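Local structure of VWFA domain-containing protein (3RAG) at residues I10-V15 against M85-T90; I44-R49 against R148-T153; D78-A83 against V158-L163; H136-L141 against D219-L224; L189-P192 against E196-V199. The protein is of unknown function but has a von Willebrand factor type A fold with a bound sodium ion, consistent with metal-dependent ligand binding. One frame throughout, in Å; residues are numbered along the deposited sequence.

Contact 1: I10-V15 against M85-T90; sequences IRQILV and MMTHQT
Gln12 of strand 10-17 and Thr87 of helix 79-106 bring the two segments closest, with their CA atoms 8.1 Å apart. The short axes run roughly antiparallel, at 147°, and approach to 10.5 Å. This is a spacing at which side chains, and not backbones, must bridge sheet and helix. Gln12 does so with a chain extended beyond CG, which carries its amide into the helix layer. There NE2 comes 2.9 Å from Thr90 OG1; Thr90 OG1 is hydrogen-bonded to Asn42 OD1 on the adjacent strand. The other end of the amide faces Thr87: OE1 rests 3.5 Å from the methyl CG2. A water links the same two residues, donating to Gln12 OE1 at 2.7 Å and to Thr87 OG1 at 3.0 Å. Thr87 OG1 is bonded in addition to Ala83 O, one turn back in its helix. Farther along the strand the interface turns apolar. Leu14, whose CG lies opposite its own backbone N (chi1 170°), presents CD1 to the CE methyl of Met86 (present as selenomethionine) at 3.5 Å, the two side chains meeting at about a right angle. The contact thus illustrates how a polar residue can be accommodated in an alpha/beta core: a water bridge to Thr87 holds OE1 and probably restrains the amide, the Thr90 hydroxyl lies close to NE2, and Leu14 and Met86 supply the apolar half of the interface.

Contact 2: I44-R49 against R148-T153; sequences IGIVGR and RDKIPT
Gly48, just past the end of strand 40-46, faces Lys150, near the start of helix 151-165, with 8.1 Å between their CA atoms; the end of a strand and the loop after it meet the start of a helix, and no backbone bond joins them. Lys150 carries the contact. Its methylene chain runs antiparallel alongside the Ile46 side chain, so that CD lies 4.0 Å from the branch methyl CG2 of Ile46 and 4.2 Å from CD1 of the same residue. One carbon farther out, CE passes the bare alpha carbon of Gly48 at 4.1 Å. The chain then bends at its last torsion (chi4 115°), which turns the ammonium group away from the isoleucine and into a polar setting. NZ forms a salt bridge with Asp18 OD2 and a hydrogen bond with Ser146 O. One water accepts from both Lys150 NZ (3.2 Å) and Arg49 N (3.1 Å), bridging the segments. Asp18, Ser144 and Ser146 make up the sodium site, about 6 Å from the Lys150 side chain; the two serines belong to an Asp-x-Ser-x-Ser sequence, consistent with the metal-ion-dependent adhesion site (MIDAS) of von Willebrand factor A domains. The second-shell lysine probably helps balance the acidic ligand's charge. Ile46 also packs against Ile79 of helix 79-106 and Pro76 in the loop before that helix. The contact lies at the C-terminal ends of the parallel strands, beside the start of helix 151-165.

Contact 3: D78-A83 against V158-L163; sequences DISATA and VRDLAL
Helices 79-106 and 151-165 cover one face of the central sheet and touch each other through two pairs, Ser80 with Asp160 and Ala83 with Leu161. The nearest CA atoms of 78-83 and 158-163, those of Ser80 and Leu161, are only 6.2 Å apart. Such proximity goes with small residues on the first helix. Ser80 points toward its neighbour, and with OG swung to the far side from its backbone N (chi1 -180°) the hydroxyl reaches 3.3 Å from Asp160 CB. The carboxylate stands farther off, OD2 being 3.8 Å from the same OG, so the serine meets the methylene shoulder of the aspartate; its hydroxyl has a weak hydrogen bond with Gln84 NE2. Asp160 leans along its own helix instead, in a long salt bridge to Arg159. About a turn after Ser80, Ala83 receives the forked end of Leu161, with CD2 4.0 Å from the CB methyl and CD1 at the same distance from the carbonyl carbon C of Ala83. The first turn of helix 79-106 is itself tied down by Thr82, whose OG1 donates to Asp78 O at 2.7 Å from above the carbonyl plane. The two helices pack side by side as one helical layer of the Rossmann-like von Willebrand factor A fold.

Contact 4: H136-L141 against D219-L224; sequences HLVVCL and DHAADL
No ring stacks between the two segments where Val138 and Cys140 meet Ala221 and Leu224; the His136 ring pairs edge-to-face with that of His228, farther along helix 214-232. What remains is an aliphatic interface between the sheet and a covering helix of the three-layer alpha/beta/alpha fold of von Willebrand factor A domains. Strand 136-141 and helix 219-224 run nearly antiparallel, at 158°, and their axes come within 8.7 Å. At the nearest point the CA atoms of Val138 and Ala221 are 5.9 Å apart, a separation that the small alanine side chain permits. The two branches of Val138 are used differently: CG1 packs on the Ala221 methyl, while CG2 lies over Ala221 O, at 3.8 Å, and toward Leu224 CB, at 4.3 Å. Beyond the two segments, Leu224 extends the apolar patch to Ile177, Leu189 and Phe193, and Ala221 also touches Ile13 on the next strand, so the helix straddles several strands. Polar bonds flank the patch: Asp219 forms a salt bridge with Arg33, and His220 is hydrogen-bonded to Thr187. The methyl of Ala221 settles on two alternate residues of the strand, both pointing toward the helix, its CB 3.6 Å from Val138 CG1 and likewise 3.6 Å from Cys140 SG.

Contact 5: L189-P192 against E196-V199; sequences LVQP and EVNV
Gln191 belongs to a classic beta bulge, in which it and Val190 both face Val176, and from there its side chain reaches across to Glu196, Val197 and Asn198 in the loop leading to helix 199-205. Strand 188-194 is the antiparallel edge strand of the von Willebrand factor A sheet, so the contact ties that edge to the following connection. CG of Gln191 sits in the crowded position between backbone N and carbonyl carbon (chi1 70°), and the extended chain beyond it sets the amide facing the loop backbone around Val197, toward Glu196 O and Asn198 N. As modelled, OE1 is 2.9 Å from Glu196 O and NE2 is 2.7 Å from Asn198 N, an oxygen beside an oxygen and a nitrogen beside a nitrogen. The amide is probably turned over; in the reversed orientation both approaches may be hydrogen bonds that would hold the loop at two points. The loop has other anchors: Glu196 forms a salt bridge with Lys166, and Val197 packs on Val158 and Ala162 of helix 151-165. Asn198 lies beside the Gln191 side chain, while its own OD1 accepts from the backbone N of Ala201 as the N-cap of the next helix.

In the fold
The five contacts show a layered fold built around one sheet. Contacts 1 and 4 lie on its two faces and share its middle: strands 10-17 and 135-142 are neighbours, with Leu14 O 2.9 Å from Cys140 N in a probable hydrogen bond. Contact 3 adds a second helix beside contact 1, where Leu14 CD2 meets Leu161 CD2 at 3.7 Å. Contact 2 is joined to contact 1 by a probable bond from Ile44 N to Val15 O, 2.8 Å, and it borders the sodium site, whereas Cys140 of contact 4 is about 13 Å from the ion. The loop of contact 5 touches contact 3 on helix 151-165, Val197 CG2 lying 3.4 Å from Ala162 CB.

Contact 1: I10-V15 against M85-T90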
# COMPACT_ATOMS: atom_id res chain seq x y z
N ILE A 10 0.11 -8.91 -7.12
CA ILE A 10 -0.41 -7.60 -6.71
C ILE A 10 0.75 -6.79 -6.11
O ILE A 10 1.55 -7.33 -5.36
CB ILE A 10 -1.55 -7.77 -5.69
CG1 ILE A 10 -2.76 -8.43 -6.37
CG2 ILE A 10 -1.96 -6.41 -5.11
CD1 ILE A 10 -3.56 -7.51 -7.31
N ARG A 11 0.83 -5.51 -6.47
CA ARG A 11 1.91 -4.64 -6.00
C ARG A 11 1.32 -3.35 -5.45
O ARG A 11 0.66 -2.61 -6.17
CB ARG A 11 2.84 -4.31 -7.16
CG ARG A 11 3.54 -5.55 -7.71
CD ARG A 11 4.44 -5.21 -8.89
NE ARG A 11 5.15 -6.42 -9.33
CZ ARG A 11 4.69 -7.23 -10.27
NH1 ARG A 11 3.55 -6.94 -10.88
NH2 ARG A 11 5.36 -8.32 -10.61
N GLN A 12 1.55 -3.08 -4.17
CA GLN A 12 0.90 -1.94 -3.54
C GLN A 12 1.88 -1.19 -2.67
O GLN A 12 2.80 -1.77 -2.11
CB GLN A 12 -0.28 -2.39 -2.68
CG GLN A 12 -1.49 -2.87 -3.51
CD GLN A 12 -2.71 -3.14 -2.65
OE1 GLN A 12 -2.69 -2.93 -1.43
NE2 GLN A 12 -3.78 -3.60 -3.29
N ILE A 13 1.66 0.11 -2.59
CA ILE A 13 2.39 0.96 -1.66
C ILE A 13 1.34 1.52 -0.72
O ILE A 13 0.35 2.10 -1.17
CB ILE A 13 3.07 2.13 -2.40
CG1 ILE A 13 4.13 1.61 -3.40
CG2 ILE A 13 3.66 3.13 -1.39
CD1 ILE A 13 4.67 2.68 -4.38
N LEU A 14 1.54 1.35 0.59
CA LEU A 14 0.57 1.88 1.55
C LEU A 14 1.26 2.99 2.34
O LEU A 14 2.19 2.74 3.10
CB LEU A 14 0.11 0.77 2.51
CG LEU A 14 -0.70 1.28 3.70
CD1 LEU A 14 -2.02 1.88 3.22
CD2 LEU A 14 -0.97 0.12 4.68
N VAL A 15 0.79 4.23 2.18
CA VAL A 15 1.40 5.34 2.89
C VAL A 15 0.55 5.63 4.13
O VAL A 15 -0.66 5.79 4.02
CB VAL A 15 1.41 6.60 2.02
CG1 VAL A 15 2.02 7.78 2.79
CG2 VAL A 15 2.20 6.31 0.71
N MSE A 85 -8.76 -3.49 5.43
CA MSE A 85 -9.87 -3.31 4.50
C MSE A 85 -9.41 -2.74 3.16
O MSE A 85 -9.86 -3.20 2.10
CB MSE A 85 -10.98 -2.39 5.07
CG MSE A 85 -12.11 -2.03 4.07
SE MSE A 85 -11.88 -0.61 2.93
CE MSE A 85 -11.90 0.77 4.08
N MSE A 86 -8.56 -1.72 3.20
CA MSE A 86 -8.21 -1.04 1.95
C MSE A 86 -7.40 -1.97 1.08
O MSE A 86 -7.59 -1.99 -0.15
CB MSE A 86 -7.39 0.25 2.21
CG MSE A 86 -8.16 1.39 2.87
SE MSE A 86 -7.01 2.73 3.43
CE MSE A 86 -5.53 2.18 2.85
N THR A 87 -6.49 -2.72 1.70
CA THR A 87 -5.58 -3.60 0.96
C THR A 87 -6.42 -4.65 0.25
O THR A 87 -6.29 -4.86 -0.96
CB THR A 87 -4.54 -4.25 1.89
OG1 THR A 87 -3.75 -3.23 2.49
CG2 THR A 87 -3.60 -5.20 1.12
N HIS A 88 -7.33 -5.27 0.99
CA HIS A 88 -8.24 -6.25 0.35
C HIS A 88 -9.17 -5.66 -0.71
O HIS A 88 -9.34 -6.24 -1.80
CB HIS A 88 -9.00 -7.05 1.41
CG HIS A 88 -8.15 -8.08 2.09
ND1 HIS A 88 -7.70 -9.22 1.45
CD2 HIS A 88 -7.64 -8.13 3.35
CE1 HIS A 88 -6.97 -9.93 2.29
NE2 HIS A 88 -6.92 -9.30 3.45
N GLN A 89 -9.77 -4.50 -0.43
CA GLN A 89 -10.70 -3.95 -1.40
C GLN A 89 -10.01 -3.52 -2.70
O GLN A 89 -10.53 -3.75 -3.78
CB GLN A 89 -11.53 -2.83 -0.77
CG GLN A 89 -12.58 -2.25 -1.64
CD GLN A 89 -13.49 -1.31 -0.86
OE1 GLN A 89 -13.57 -1.38 0.37
NE2 GLN A 89 -14.17 -0.41 -1.57
N THR A 90 -8.83 -2.89 -2.61
CA THR A 90 -8.12 -2.50 -3.82
C THR A 90 -7.53 -3.73 -4.56
O THR A 90 -7.53 -3.75 -5.80
CB THR A 90 -6.99 -1.42 -3.55
OG1 THR A 90 -6.06 -1.91 -2.57
CG2 THR A 90 -7.60 -0.10 -3.07
O HOH W 1 -2.43 -1.28 0.69

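Contact 2: I44-R49 against R148-T153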
# COMPACT_ATOMS: atom_id res chain seq x y z
N ILE A 44 -3.42 6.23 4.10
CA ILE A 44 -4.18 6.44 5.33
C ILE A 44 -3.70 7.73 5.98
O ILE A 44 -2.51 7.87 6.33
CB ILE A 44 -3.99 5.27 6.32
CG1 ILE A 44 -4.62 4.00 5.75
CG2 ILE A 44 -4.55 5.63 7.70
CD1 ILE A 44 -4.35 2.71 6.59
N GLY A 45 -4.62 8.67 6.15
CA GLY A 45 -4.33 9.90 6.88
C GLY A 45 -4.82 9.70 8.32
O GLY A 45 -5.83 9.06 8.54
N ILE A 46 -4.09 10.24 9.29
CA ILE A 46 -4.44 10.01 10.68
C ILE A 46 -5.07 11.26 11.30
O ILE A 46 -4.52 12.36 11.21
CB ILE A 46 -3.18 9.63 11.51
CG1 ILE A 46 -2.47 8.40 10.91
CG2 ILE A 46 -3.58 9.35 12.96
CD1 ILE A 46 -1.09 8.12 11.56
N VAL A 47 -6.24 11.08 11.91
CA VAL A 47 -6.85 12.15 12.70
C VAL A 47 -6.14 12.20 14.08
O VAL A 47 -6.24 11.25 14.87
CB VAL A 47 -8.33 11.89 12.95
CG1 VAL A 47 -8.98 13.03 13.78
CG2 VAL A 47 -9.09 11.67 11.61
N GLY A 48 -5.43 13.28 14.36
CA GLY A 48 -4.78 13.50 15.65
C GLY A 48 -5.66 14.32 16.59
O GLY A 48 -6.85 14.05 16.70
N ARG A 49 -5.07 15.31 17.25
CA ARG A 49 -5.81 16.19 18.17
C ARG A 49 -5.23 17.61 18.14
O ARG A 49 -4.15 17.83 17.60
CB ARG A 49 -5.77 15.64 19.60
CG ARG A 49 -6.30 14.20 19.76
CD ARG A 49 -7.80 14.11 19.50
NE ARG A 49 -8.56 15.13 20.22
CZ ARG A 49 -9.11 14.97 21.42
NH1 ARG A 49 -9.01 13.81 22.06
NH2 ARG A 49 -9.77 15.97 21.99
N ARG A 148 5.23 11.64 16.59
CA ARG A 148 5.83 10.98 17.76
C ARG A 148 4.80 10.19 18.57
O ARG A 148 5.05 9.06 18.97
CB ARG A 148 6.56 12.00 18.66
CG ARG A 148 7.48 11.34 19.69
CD ARG A 148 8.42 12.37 20.32
NE ARG A 148 9.43 12.84 19.35
CZ ARG A 148 9.58 14.10 18.97
NH1 ARG A 148 8.79 15.05 19.45
NH2 ARG A 148 10.53 14.42 18.09
N ASP A 149 3.63 10.77 18.78
CA ASP A 149 2.65 10.10 19.62
C ASP A 149 1.77 9.10 18.88
O ASP A 149 0.95 8.44 19.48
CB ASP A 149 1.76 11.11 20.29
CG ASP A 149 2.45 11.81 21.43
OD1 ASP A 149 3.35 11.20 22.08
OD2 ASP A 149 2.10 12.97 21.64
N LYS A 150 1.92 9.03 17.56
CA LYS A 150 1.12 8.11 16.76
C LYS A 150 1.93 6.87 16.48
O LYS A 150 1.38 5.82 16.19
CB LYS A 150 0.71 8.78 15.45
CG LYS A 150 -0.16 10.04 15.71
CD LYS A 150 -0.28 10.94 14.50
CE LYS A 150 -0.98 12.24 14.88
NZ LYS A 150 -0.10 13.45 14.75
N ILE A 151 3.25 7.00 16.57
CA ILE A 151 4.15 5.90 16.19
C ILE A 151 3.89 4.57 16.93
O ILE A 151 3.86 3.52 16.30
CB ILE A 151 5.65 6.33 16.24
CG1 ILE A 151 6.02 7.14 14.98
CG2 ILE A 151 6.57 5.08 16.29
CD1 ILE A 151 7.43 7.80 15.08
N PRO A 152 3.68 4.61 18.26
CA PRO A 152 3.45 3.31 18.89
C PRO A 152 2.22 2.59 18.33
O PRO A 152 2.24 1.37 18.16
CB PRO A 152 3.27 3.67 20.38
CG PRO A 152 4.15 4.93 20.54
CD PRO A 152 3.85 5.69 19.25
N THR A 153 1.16 3.33 18.03
CA THR A 153 -0.04 2.69 17.48
C THR A 153 0.22 2.18 16.09
O THR A 153 -0.23 1.10 15.70
CB THR A 153 -1.21 3.69 17.50
OG1 THR A 153 -1.48 4.01 18.86
CG2 THR A 153 -2.49 3.08 16.84
O HOH W 2 -2.13 15.38 16.28

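Contact 3: D78-A83 against V158-L163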
# COMPACT_ATOMS: atom_id res chain seq x y z
N ASP A 78 -8.10 3.02 14.70
CA ASP A 78 -8.69 2.34 13.54
C ASP A 78 -7.74 2.09 12.39
O ASP A 78 -8.14 1.54 11.36
CB ASP A 78 -9.91 3.12 13.06
CG ASP A 78 -11.01 3.12 14.10
OD1 ASP A 78 -11.68 4.15 14.31
OD2 ASP A 78 -11.17 2.07 14.74
N ILE A 79 -6.47 2.45 12.55
CA ILE A 79 -5.53 2.28 11.45
C ILE A 79 -5.40 0.84 11.00
O ILE A 79 -5.38 0.55 9.81
CB ILE A 79 -4.14 2.86 11.80
CG1 ILE A 79 -4.25 4.37 11.97
CG2 ILE A 79 -3.09 2.44 10.74
CD1 ILE A 79 -2.98 5.01 12.60
N SER A 80 -5.31 -0.09 11.94
CA SER A 80 -5.10 -1.49 11.58
C SER A 80 -6.24 -2.07 10.73
O SER A 80 -6.04 -2.58 9.62
CB SER A 80 -4.91 -2.31 12.86
OG SER A 80 -4.70 -3.66 12.54
N ALA A 81 -7.45 -1.99 11.25
CA ALA A 81 -8.62 -2.45 10.52
C ALA A 81 -8.75 -1.74 9.16
O ALA A 81 -9.11 -2.36 8.16
CB ALA A 81 -9.88 -2.25 11.37
N THR A 82 -8.44 -0.45 9.14
CA THR A 82 -8.58 0.31 7.90
C THR A 82 -7.58 -0.16 6.85
O THR A 82 -7.94 -0.31 5.67
CB THR A 82 -8.40 1.80 8.19
OG1 THR A 82 -9.45 2.22 9.07
CG2 THR A 82 -8.48 2.61 6.91
N ALA A 83 -6.33 -0.37 7.27
CA ALA A 83 -5.28 -0.86 6.37
C ALA A 83 -5.65 -2.22 5.77
O ALA A 83 -5.48 -2.46 4.58
CB ALA A 83 -3.94 -0.96 7.11
N VAL A 158 0.94 -2.02 11.88
CA VAL A 158 1.69 -2.61 10.78
C VAL A 158 1.96 -4.08 11.06
O VAL A 158 1.87 -4.93 10.17
CB VAL A 158 3.00 -1.84 10.55
CG1 VAL A 158 3.89 -2.58 9.57
CG2 VAL A 158 2.66 -0.42 10.03
N ARG A 159 2.30 -4.39 12.31
CA ARG A 159 2.48 -5.77 12.71
C ARG A 159 1.18 -6.55 12.46
O ARG A 159 1.20 -7.64 11.90
CB ARG A 159 2.91 -5.85 14.18
CG ARG A 159 2.98 -7.28 14.72
CD ARG A 159 3.24 -7.30 16.22
NE ARG A 159 3.34 -8.67 16.72
CZ ARG A 159 2.31 -9.38 17.16
NH1 ARG A 159 1.09 -8.84 17.17
NH2 ARG A 159 2.48 -10.62 17.59
N ASP A 160 0.06 -5.98 12.87
CA ASP A 160 -1.24 -6.65 12.72
C ASP A 160 -1.61 -6.84 11.25
O ASP A 160 -2.22 -7.85 10.87
CB ASP A 160 -2.33 -5.85 13.42
CG ASP A 160 -2.28 -5.99 14.92
OD1 ASP A 160 -1.46 -6.79 15.42
OD2 ASP A 160 -3.07 -5.30 15.60
N LEU A 161 -1.27 -5.86 10.42
CA LEU A 161 -1.58 -5.96 9.00
C LEU A 161 -0.86 -7.15 8.41
O LEU A 161 -1.46 -7.97 7.71
CB LEU A 161 -1.18 -4.66 8.27
CG LEU A 161 -1.27 -4.63 6.75
CD1 LEU A 161 -2.71 -4.83 6.27
CD2 LEU A 161 -0.76 -3.25 6.27
N ALA A 162 0.44 -7.25 8.69
CA ALA A 162 1.23 -8.33 8.13
C ALA A 162 0.73 -9.66 8.64
O ALA A 162 0.66 -10.64 7.89
CB ALA A 162 2.73 -8.13 8.46
N LEU A 163 0.39 -9.72 9.93
CA LEU A 163 -0.10 -10.98 10.48
C LEU A 163 -1.41 -11.39 9.80
O LEU A 163 -1.61 -12.57 9.48
CB LEU A 163 -0.27 -10.89 12.00
CG LEU A 163 1.04 -10.82 12.79
CD1 LEU A 163 0.76 -10.75 14.27
CD2 LEU A 163 1.97 -11.99 12.47

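Contact 4: H136-L141 against D219-L224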
# COMPACT_ATOMS: atom_id res chain seq x y z
N HIS A 136 2.88 -8.15 -3.07
CA HIS A 136 4.11 -7.42 -2.74
C HIS A 136 3.68 -6.05 -2.24
O HIS A 136 3.00 -5.34 -2.95
CB HIS A 136 5.00 -7.25 -3.96
CG HIS A 136 5.51 -8.53 -4.52
ND1 HIS A 136 6.19 -8.60 -5.72
CD2 HIS A 136 5.46 -9.80 -4.04
CE1 HIS A 136 6.52 -9.85 -5.96
NE2 HIS A 136 6.09 -10.60 -4.96
N LEU A 137 4.10 -5.69 -1.04
CA LEU A 137 3.56 -4.51 -0.36
C LEU A 137 4.71 -3.75 0.27
O LEU A 137 5.52 -4.34 1.01
CB LEU A 137 2.62 -4.97 0.77
CG LEU A 137 2.08 -3.90 1.72
CD1 LEU A 137 1.25 -2.86 1.00
CD2 LEU A 137 1.28 -4.49 2.90
N VAL A 138 4.80 -2.46 -0.00
CA VAL A 138 5.73 -1.63 0.74
C VAL A 138 4.92 -0.69 1.60
O VAL A 138 4.06 0.06 1.09
CB VAL A 138 6.63 -0.78 -0.18
CG1 VAL A 138 7.55 0.09 0.66
CG2 VAL A 138 7.45 -1.71 -1.08
N VAL A 139 5.16 -0.72 2.91
CA VAL A 139 4.46 0.19 3.82
C VAL A 139 5.41 1.37 4.07
O VAL A 139 6.55 1.16 4.52
CB VAL A 139 4.15 -0.53 5.15
CG1 VAL A 139 3.44 0.43 6.09
CG2 VAL A 139 3.29 -1.79 4.90
N CYS A 140 4.97 2.60 3.74
CA CYS A 140 5.78 3.82 3.90
C CYS A 140 5.25 4.56 5.09
O CYS A 140 4.11 4.99 5.08
CB CYS A 140 5.65 4.77 2.70
SG CYS A 140 6.15 4.04 1.16
N LEU A 141 6.07 4.69 6.13
CA LEU A 141 5.64 5.25 7.40
C LEU A 141 6.26 6.63 7.62
O LEU A 141 7.50 6.78 7.69
CB LEU A 141 6.03 4.31 8.56
CG LEU A 141 5.49 2.90 8.43
CD1 LEU A 141 5.94 2.03 9.61
CD2 LEU A 141 3.93 3.00 8.42
N ASP A 219 8.61 7.09 -4.35
CA ASP A 219 9.58 6.68 -5.37
C ASP A 219 10.48 5.53 -4.86
O ASP A 219 10.75 4.56 -5.57
CB ASP A 219 10.47 7.86 -5.76
CG ASP A 219 9.75 8.84 -6.72
OD1 ASP A 219 8.95 8.39 -7.58
OD2 ASP A 219 10.01 10.06 -6.60
N HIS A 220 10.93 5.63 -3.62
CA HIS A 220 11.73 4.54 -3.04
C HIS A 220 10.92 3.24 -3.00
O HIS A 220 11.40 2.17 -3.39
CB HIS A 220 12.22 4.95 -1.64
CG HIS A 220 13.19 3.98 -1.03
ND1 HIS A 220 13.69 4.13 0.25
CD2 HIS A 220 13.74 2.84 -1.52
CE1 HIS A 220 14.51 3.13 0.52
NE2 HIS A 220 14.56 2.33 -0.53
N ALA A 221 9.68 3.34 -2.54
CA ALA A 221 8.80 2.18 -2.49
C ALA A 221 8.62 1.53 -3.87
O ALA A 221 8.68 0.32 -4.02
CB ALA A 221 7.42 2.58 -1.91
N ALA A 222 8.40 2.35 -4.89
CA ALA A 222 8.18 1.80 -6.23
C ALA A 222 9.45 1.12 -6.72
O ALA A 222 9.38 0.06 -7.34
CB ALA A 222 7.75 2.90 -7.20
N ASP A 223 10.59 1.73 -6.43
CA ASP A 223 11.89 1.14 -6.76
C ASP A 223 12.06 -0.24 -6.14
O ASP A 223 12.53 -1.18 -6.79
CB ASP A 223 13.06 2.04 -6.30
CG ASP A 223 13.35 3.17 -7.27
OD1 ASP A 223 12.60 3.32 -8.26
OD2 ASP A 223 14.32 3.91 -7.05
N LEU A 224 11.71 -0.35 -4.86
CA LEU A 224 11.80 -1.62 -4.14
C LEU A 224 10.92 -2.68 -4.79
O LEU A 224 11.35 -3.83 -4.95
CB LEU A 224 11.39 -1.44 -2.67
CG LEU A 224 12.41 -0.70 -1.80
CD1 LEU A 224 11.77 -0.28 -0.47
CD2 LEU A 224 13.63 -1.58 -1.58

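Contact 5: L189-P192 against E196-V199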
# COMPACT_ATOMS: atom_id res chain seq x y z
N LEU A 189 15.32 2.51 4.91
CA LEU A 189 14.77 1.17 4.74
C LEU A 189 14.70 0.52 6.11
O LEU A 189 15.73 0.24 6.74
CB LEU A 189 15.65 0.34 3.81
CG LEU A 189 15.16 -1.09 3.57
CD1 LEU A 189 13.88 -1.09 2.76
CD2 LEU A 189 16.24 -1.92 2.89
N VAL A 190 13.49 0.26 6.59
CA VAL A 190 13.32 -0.35 7.91
C VAL A 190 13.51 -1.87 7.85
O VAL A 190 14.20 -2.47 8.71
CB VAL A 190 11.93 0.01 8.52
CG1 VAL A 190 11.75 -0.64 9.89
CG2 VAL A 190 11.82 1.52 8.65
N GLN A 191 12.91 -2.50 6.85
CA GLN A 191 13.21 -3.90 6.59
C GLN A 191 13.08 -4.16 5.11
O GLN A 191 12.26 -3.55 4.44
CB GLN A 191 12.28 -4.81 7.36
CG GLN A 191 10.82 -4.79 6.84
CD GLN A 191 10.00 -5.91 7.44
OE1 GLN A 191 9.42 -6.76 6.73
NE2 GLN A 191 9.95 -5.94 8.77
N PRO A 192 13.91 -5.06 4.59
CA PRO A 192 13.77 -5.51 3.21
C PRO A 192 12.55 -6.41 3.12
O PRO A 192 11.98 -6.75 4.16
CB PRO A 192 15.05 -6.31 2.95
CG PRO A 192 15.54 -6.71 4.31
CD PRO A 192 15.11 -5.61 5.25
N GLU A 196 7.41 -11.61 7.07
CA GLU A 196 6.99 -11.06 8.35
C GLU A 196 7.51 -9.66 8.60
O GLU A 196 8.45 -9.21 7.96
CB GLU A 196 7.41 -11.98 9.51
CG GLU A 196 6.62 -13.28 9.57
CD GLU A 196 6.58 -13.86 10.97
OE1 GLU A 196 5.66 -13.49 11.75
OE2 GLU A 196 7.46 -14.68 11.30
N VAL A 197 6.88 -8.97 9.54
CA VAL A 197 7.33 -7.66 9.97
C VAL A 197 8.23 -7.81 11.19
O VAL A 197 7.84 -8.46 12.16
CB VAL A 197 6.13 -6.76 10.30
CG1 VAL A 197 6.57 -5.58 11.19
CG2 VAL A 197 5.50 -6.28 9.02
N ASN A 198 9.43 -7.23 11.13
CA ASN A 198 10.42 -7.29 12.21
C ASN A 198 10.11 -6.21 13.24
O ASN A 198 10.37 -5.03 13.00
CB ASN A 198 11.81 -7.05 11.61
CG ASN A 198 12.93 -7.11 12.65
OD1 ASN A 198 12.73 -6.88 13.84
ND2 ASN A 198 14.14 -7.40 12.17
N VAL A 199 9.54 -6.58 14.37
CA VAL A 199 9.06 -5.54 15.28
C VAL A 199 10.20 -4.78 15.95
O VAL A 199 10.07 -3.58 16.18
CB VAL A 199 7.97 -6.02 16.29
CG1 VAL A 199 7.51 -7.44 15.98
CG2 VAL A 199 8.45 -5.89 17.72